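Local coordinates for beta-galactosidase (PDB 5MUJ), which probably acts as an arabinofuranosidase, hydrolysing part of side chain B of rhamnogalacturonan II, a complex plant pectin, at residues A[200-206]-A[226-230]; A[237-242]-A[266-272]. The contacts are given in a common frame with arbitrary orientation. Residues are numbered along the deposited sequence.

Overall arrangement
Five antiparallel four-stranded sheets make this a five-bladed beta-propeller; four blades follow in sequence, while the fifth combines strand 45-51 with the last three strands and closes the ring. The two contacts illustrate the two kinds of joint such a fold needs. Contact 1 lies within a blade, pairing its first strand, 204-212, with its second, 222-231. Contact 2 comes later in the chain, after contact 1 has closed, and joins the third strand of that blade, 238-247, to strand 270-279, which opens the next. Their centres are about 9 Å apart, and they meet because strands 222-231 and 238-247 are neighbours in one sheet: Arg241 NH1 lies 2.9 Å from Gly230 O. Both touch the 8PK sugar.

Contact 1 of 2, residues A[200-206]-A[226-230]; sequences WEKLTQY and YNAGG. With 8PK (4-O-[(1R)-1-hydroxyethyl]-2-O-methyl-alpha-L-fucopyranose), chain B.
A short hydrogen bond, 2.7 Å from Tyr226 OH to Glu201 OE1, links the side chains of the two segments; Glu201 OE2 turns to a salt bridge with Arg255. Three backbone bonds follow: Leu203 N to Gly229 O (3.0 Å), Gly229 N to Thr204 O (3.0 Å) and Tyr206 N to Asn227 O (2.9 Å). They set an antiparallel register, with Gln205 and Ala228 as a non-hydrogen-bonded pair whose CA atoms are 4.2 Å apart; the short strand axes approach to 4.6 Å at 152°. The backbone of Trp200 comes back to Gly230, CA to CA 4.2 Å. Trp200, chi1 p, brings CH2 to 3.5 Å from Tyr226 CZ over one face of the tyrosine ring, and CZ3 to 3.6 Å from Ala228 CB. Tyr206, chi1 m, runs along strand 226-230 toward the pocket, its OH 3.3 Å from C2 of 8PK; a CB on Gly229 would collide with the sugar's C7. In this first hairpin of a propeller blade, 226-230 is bordered by strand 238-247 through backbone hydrogen bonds of Ala228 with Arg241.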
loop_
_atom_site.group_PDB
_atom_site.type_symbol
_atom_site.label_atom_id
_atom_site.label_comp_id
_atom_site.label_asym_id
_atom_site.label_seq_id
_atom_site.Cartn_x
_atom_site.Cartn_y
_atom_site.Cartn_z
ATOM N N TRP A 200 8.426 14.940 -9.407
ATOM C CA TRP A 200 7.685 14.429 -8.233
ATOM C C TRP A 200 8.215 13.143 -7.612
ATOM O O TRP A 200 7.757 12.749 -6.523
ATOM C CB TRP A 200 6.240 14.282 -8.652
ATOM C CG TRP A 200 6.015 13.131 -9.557
ATOM C CD1 TRP A 200 6.146 13.108 -10.898
ATOM C CD2 TRP A 200 5.601 11.802 -9.180
ATOM N NE1 TRP A 200 5.888 11.876 -11.398
ATOM C CE2 TRP A 200 5.537 11.040 -10.362
ATOM C CE3 TRP A 200 5.321 11.181 -7.962
ATOM C CZ2 TRP A 200 5.177 9.681 -10.365
ATOM C CZ3 TRP A 200 4.952 9.832 -7.971
ATOM C CH2 TRP A 200 4.889 9.103 -9.156
ATOM N N GLU A 201 9.162 12.495 -8.284
ATOM C CA GLU A 201 9.719 11.205 -7.855
ATOM C C GLU A 201 11.247 11.263 -7.747
ATOM O O GLU A 201 11.872 10.254 -7.678
ATOM C CB GLU A 201 9.282 10.105 -8.838
ATOM C CG GLU A 201 9.907 10.274 -10.219
ATOM C CD GLU A 201 9.527 9.237 -11.236
ATOM O OE1 GLU A 201 9.388 8.052 -10.856
ATOM O OE2 GLU A 201 9.428 9.609 -12.440
ATOM N N LYS A 202 11.873 12.454 -7.777
ATOM C CA LYS A 202 13.368 12.546 -7.770
ATOM C C LYS A 202 14.068 12.147 -6.483
ATOM O O LYS A 202 15.214 11.770 -6.544
ATOM C CB LYS A 202 13.899 13.940 -8.163
ATOM C CG LYS A 202 13.569 14.365 -9.560
ATOM C CD LYS A 202 14.326 13.623 -10.630
ATOM C CE LYS A 202 13.950 14.180 -11.995
ATOM N NZ LYS A 202 14.711 15.432 -12.308
ATOM N N LEU A 203 13.367 12.209 -5.338
ATOM C CA LEU A 203 13.996 11.936 -4.047
ATOM C C LEU A 203 14.083 10.427 -3.731
ATOM O O LEU A 203 15.113 9.916 -3.299
ATOM C CB LEU A 203 13.267 12.686 -2.928
ATOM C CG LEU A 203 13.314 14.217 -3.105
ATOM C CD1 LEU A 203 12.466 14.975 -2.078
ATOM C CD2 LEU A 203 14.759 14.726 -3.076
ATOM N N THR A 204 12.987 9.727 -3.973
ATOM C CA THR A 204 12.890 8.291 -3.675
ATOM C C THR A 204 11.521 7.857 -4.138
ATOM O O THR A 204 10.590 8.650 -4.198
ATOM C CB THR A 204 13.117 7.976 -2.176
ATOM O OG1 THR A 204 12.816 6.600 -1.924
ATOM C CG2 THR A 204 12.244 8.860 -1.285
ATOM N N GLN A 205 11.416 6.590 -4.483
ATOM C CA GLN A 205 10.132 5.973 -4.769
ATOM C C GLN A 205 9.675 5.233 -3.531
ATOM O O GLN A 205 10.478 4.884 -2.662
ATOM C CB GLN A 205 10.202 5.132 -6.056
ATOM C CG GLN A 205 10.466 6.124 -7.247
ATOM C CD GLN A 205 11.202 5.585 -8.447
ATOM O OE1 GLN A 205 11.223 6.246 -9.522
ATOM N NE2 GLN A 205 11.908 4.509 -8.276
ATOM N N TYR A 206 8.371 5.107 -3.406
ATOM C CA TYR A 206 7.815 4.371 -2.275
ATOM C C TYR A 206 6.859 3.245 -2.799
ATOM O O TYR A 206 7.251 2.506 -3.729
ATOM C CB TYR A 206 7.159 5.297 -1.288
ATOM C CG TYR A 206 8.073 6.250 -0.572
ATOM C CD1 TYR A 206 8.869 5.815 0.476
ATOM C CD2 TYR A 206 8.135 7.602 -0.917
ATOM C CE1 TYR A 206 9.675 6.662 1.193
ATOM C CE2 TYR A 206 8.973 8.458 -0.226
ATOM C CZ TYR A 206 9.744 8.002 0.809
ATOM O OH TYR A 206 10.529 8.889 1.508
ATOM N N TYR A 226 1.844 4.644 -8.174
ATOM C CA TYR A 226 2.922 4.686 -7.178
ATOM C C TYR A 226 3.116 6.057 -6.574
ATOM O O TYR A 226 2.769 7.075 -7.192
ATOM C CB TYR A 226 4.266 4.164 -7.730
ATOM C CG TYR A 226 5.002 4.989 -8.782
ATOM C CD1 TYR A 226 4.493 5.129 -10.073
ATOM C CD2 TYR A 226 6.248 5.521 -8.490
ATOM C CE1 TYR A 226 5.218 5.811 -11.052
ATOM C CE2 TYR A 226 6.951 6.253 -9.446
ATOM C CZ TYR A 226 6.416 6.367 -10.722
ATOM O OH TYR A 226 7.096 7.037 -11.736
ATOM N N ASN A 227 3.604 6.092 -5.343
ATOM C CA ASN A 227 3.909 7.354 -4.673
ATOM C C ASN A 227 5.422 7.503 -4.502
ATOM O O ASN A 227 6.187 6.552 -4.534
ATOM C CB ASN A 227 3.090 7.600 -3.366
ATOM C CG ASN A 227 3.257 6.508 -2.327
ATOM O OD1 ASN A 227 2.721 5.399 -2.494
ATOM N ND2 ASN A 227 3.898 6.848 -1.201
ATOM N N ALA A 228 5.864 8.759 -4.493
ATOM C CA ALA A 228 7.282 9.078 -4.511
ATOM C C ALA A 228 7.433 10.467 -3.928
ATOM O O ALA A 228 6.464 11.174 -3.849
ATOM C CB ALA A 228 7.798 9.048 -5.945
ATOM N N GLY A 229 8.657 10.807 -3.501
ATOM C CA GLY A 229 8.980 12.104 -2.924
ATOM C C GLY A 229 9.672 13.008 -3.949
ATOM O O GLY A 229 10.467 12.556 -4.715
ATOM N N GLY A 230 9.300 14.272 -3.934
ATOM C CA GLY A 230 9.940 15.306 -4.753
ATOM C C GLY A 230 9.541 16.676 -4.304
ATOM O O GLY A 230 8.788 16.863 -3.341
HETATM O O9 8PK B . 16.376 11.554 1.506
HETATM C C8 8PK B . 15.163 11.011 0.997
HETATM C C10 8PK B . 15.439 9.745 0.216
HETATM O O4 8PK B . 14.245 10.769 2.074
HETATM C C4 8PK B . 14.005 11.920 2.888
HETATM C C5 8PK B . 13.677 11.465 4.296
HETATM C C6 8PK B . 14.795 10.597 4.884
HETATM O O5 8PK B . 12.430 10.734 4.293
HETATM C C3 8PK B . 12.877 12.777 2.322
HETATM O O3 8PK B . 13.144 13.235 0.992
HETATM C C2 8PK B . 11.609 11.955 2.312
HETATM O O2 8PK B . 10.552 12.786 1.813
HETATM C C7 8PK B . 10.079 12.415 0.510
HETATM C C1 8PK B . 11.311 11.435 3.720
#

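Contact 2 of 2, residues A[237-242]-A[266-272]. With 8PK (4-O-[(1R)-1-hydroxyethyl]-2-O-methyl-alpha-L-fucopyranose), chain B; GAL (beta-D-galactopyranose), chain C.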
loop_
_atom_site.group_PDB
_atom_site.type_symbol
_atom_site.label_atom_id
_atom_site.label_comp_id
_atom_site.label_asym_id
_atom_site.label_seq_id
_atom_site.Cartn_x
_atom_site.Cartn_y
_atom_site.Cartn_z
ATOM N N LEU A 237 8.007 23.132 -2.424
ATOM C CA LEU A 237 7.509 22.332 -1.315
ATOM C C LEU A 237 7.818 20.857 -1.555
ATOM O O LEU A 237 7.467 20.294 -2.602
ATOM C CB LEU A 237 5.990 22.489 -1.173
ATOM C CG LEU A 237 5.483 23.879 -0.772
ATOM C CD1 LEU A 237 3.965 23.857 -0.721
ATOM C CD2 LEU A 237 6.070 24.360 0.556
ATOM N N LYS A 238 8.479 20.260 -0.567
ATOM C CA LYS A 238 8.705 18.825 -0.532
ATOM C C LYS A 238 7.438 18.104 -0.066
ATOM O O LYS A 238 6.715 18.582 0.825
ATOM C CB LYS A 238 9.888 18.496 0.391
ATOM C CG LYS A 238 10.397 17.063 0.256
ATOM C CD LYS A 238 11.106 16.505 1.498
ATOM C CE LYS A 238 10.194 16.292 2.710
ATOM N NZ LYS A 238 9.191 15.195 2.522
ATOM N N GLY A 239 7.176 16.959 -0.698
ATOM C CA GLY A 239 6.115 16.025 -0.234
ATOM C C GLY A 239 6.148 14.700 -0.976
ATOM O O GLY A 239 7.056 14.433 -1.744
ATOM N N GLU A 240 5.123 13.862 -0.716
ATOM C CA GLU A 240 4.879 12.597 -1.455
ATOM C C GLU A 240 3.559 12.659 -2.178
ATOM O O GLU A 240 2.548 13.093 -1.620
ATOM C CB GLU A 240 4.790 11.350 -0.539
ATOM C CG GLU A 240 6.067 11.118 0.210
ATOM C CD GLU A 240 6.119 9.790 0.938
ATOM O OE1 GLU A 240 5.372 8.849 0.593
ATOM O OE2 GLU A 240 6.901 9.707 1.888
ATOM N N ARG A 241 3.594 12.253 -3.415
ATOM C CA ARG A 241 2.525 12.428 -4.339
ATOM C C ARG A 241 2.345 11.127 -5.131
ATOM O O ARG A 241 3.262 10.284 -5.193
ATOM C CB ARG A 241 2.862 13.583 -5.298
ATOM C CG ARG A 241 2.983 14.926 -4.613
ATOM C CD ARG A 241 3.584 15.973 -5.574
ATOM N NE ARG A 241 3.810 17.220 -4.865
ATOM C CZ ARG A 241 4.930 17.548 -4.207
ATOM N NH1 ARG A 241 5.941 16.690 -4.088
ATOM N NH2 ARG A 241 5.040 18.744 -3.636
ATOM N N VAL A 242 1.228 11.034 -5.839
ATOM C CA VAL A 242 0.842 9.818 -6.553
ATOM C C VAL A 242 0.879 10.043 -8.062
ATOM O O VAL A 242 0.295 11.022 -8.574
ATOM C CB VAL A 242 -0.553 9.349 -6.119
ATOM C CG1 VAL A 242 -1.041 8.246 -7.019
ATOM C CG2 VAL A 242 -0.531 8.884 -4.673
ATOM N N ALA A 266 0.976 20.834 0.644
ATOM C CA ALA A 266 1.469 21.582 1.797
ATOM C C ALA A 266 2.871 21.038 2.136
ATOM O O ALA A 266 3.279 19.969 1.646
ATOM C CB ALA A 266 0.517 21.433 2.987
ATOM N N ASP A 267 3.586 21.781 2.979
ATOM C CA ASP A 267 4.947 21.447 3.369
ATOM C C ASP A 267 5.042 20.097 4.080
ATOM O O ASP A 267 4.548 19.918 5.218
ATOM C CB ASP A 267 5.523 22.541 4.272
ATOM C CG ASP A 267 6.985 22.291 4.645
ATOM O OD1 ASP A 267 7.629 21.380 4.067
ATOM O OD2 ASP A 267 7.498 23.020 5.516
ATOM N N GLY A 268 5.691 19.157 3.401
ATOM C CA GLY A 268 5.967 17.853 3.961
ATOM C C GLY A 268 4.765 16.920 3.939
ATOM O O GLY A 268 4.873 15.812 4.452
ATOM N N THR A 269 3.642 17.310 3.331
ATOM C CA THR A 269 2.424 16.452 3.349
ATOM C C THR A 269 2.625 15.232 2.472
ATOM O O THR A 269 3.206 15.339 1.367
ATOM C CB THR A 269 1.180 17.198 2.829
ATOM O OG1 THR A 269 0.981 18.366 3.627
ATOM C CG2 THR A 269 -0.086 16.321 2.868
ATOM N N ILE A 270 2.118 14.089 2.948
ATOM C CA ILE A 270 2.239 12.840 2.242
ATOM C C ILE A 270 0.879 12.469 1.738
ATOM O O ILE A 270 -0.084 12.509 2.491
ATOM C CB ILE A 270 2.794 11.730 3.150
ATOM C CG1 ILE A 270 4.258 12.014 3.479
ATOM C CG2 ILE A 270 2.733 10.380 2.474
ATOM C CD1 ILE A 270 4.843 11.105 4.553
ATOM N N THR A 271 0.820 12.067 0.485
ATOM C CA THR A 271 -0.333 11.441 -0.121
ATOM C C THR A 271 0.221 10.155 -0.715
ATOM O O THR A 271 1.168 10.197 -1.538
ATOM C CB THR A 271 -0.970 12.296 -1.240
ATOM O OG1 THR A 271 -1.307 13.602 -0.735
ATOM C CG2 THR A 271 -2.218 11.604 -1.839
ATOM N N GLY A 272 -0.356 9.014 -0.303
ATOM C CA GLY A 272 0.138 7.798 -0.839
ATOM C C GLY A 272 -0.627 6.514 -0.629
ATOM O O GLY A 272 -1.810 6.493 -0.296
HETATM O O9 8PK B . 16.376 11.554 1.506
HETATM C C8 8PK B . 15.163 11.011 0.997
HETATM C C10 8PK B . 15.439 9.745 0.216
HETATM O O4 8PK B . 14.245 10.769 2.074
HETATM C C4 8PK B . 14.005 11.920 2.888
HETATM C C5 8PK B . 13.677 11.465 4.296
HETATM C C6 8PK B . 14.795 10.597 4.884
HETATM O O5 8PK B . 12.430 10.734 4.293
HETATM C C3 8PK B . 12.877 12.777 2.322
HETATM O O3 8PK B . 13.144 13.235 0.992
HETATM C C2 8PK B . 11.609 11.955 2.312
HETATM O O2 8PK B . 10.552 12.786 1.813
HETATM C C7 8PK B . 10.079 12.415 0.510
HETATM C C1 8PK B . 11.311 11.435 3.720
HETATM C C1 GAL C . 11.001 13.622 6.748
HETATM C C2 GAL C . 10.466 12.474 5.908
HETATM C C3 GAL C . 8.955 12.508 5.887
HETATM C C4 GAL C . 8.412 12.560 7.317
HETATM C C5 GAL C . 9.069 13.683 8.131
HETATM C C6 GAL C . 8.625 13.682 9.590
HETATM O O2 GAL C . 10.958 12.523 4.573
HETATM O O3 GAL C . 8.483 11.359 5.167
HETATM O O4 GAL C . 8.817 11.355 7.977
HETATM O O5 GAL C . 10.509 13.609 8.085
HETATM O O6 GAL C . 9.142 14.879 10.198
HETATM O O HOH W 1 6.815 14.357 3.010
HETATM O O HOH W 2 0.817 15.127 -1.357
#
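Leu237 starts the segment at the periphery, its CD2 packing 4.2 Å from Asp267 CB. At Lys238 the backbone O accepts Gly268 N at 2.8 Å, Gly268 occupying the positive-phi position of the type II turn from Ala266 to Thr269. The same lysine sends NZ to O2 of 8PK (2.9 Å), while water 1 joins NZ (2.6 Å) to Gly268 O (2.8 Å). At Gly239 a side chain would run into Thr269 O. Glu240 uses both backbone groups: its N donates to Thr269 O at 3.2 Å and its O accepts Thr271 N at 2.9 Å, giving a single bridge with Ile270 between short strands inclined at 17°. Arg241 has its CA-to-CB bond directed away from 266-272; NH2 bonds Leu237 O at 3.1 Å and NE forms a salt bridge with Glu265. Val242 CG2 lies 4.0 Å from Gly272 CA. Main-chain hydrogen bonds and two waters, the second between Glu240 O and Thr271 OG1, thus link these segments, consistent with Lys238, Glu240 and Ile270 lending side chains to the pocket.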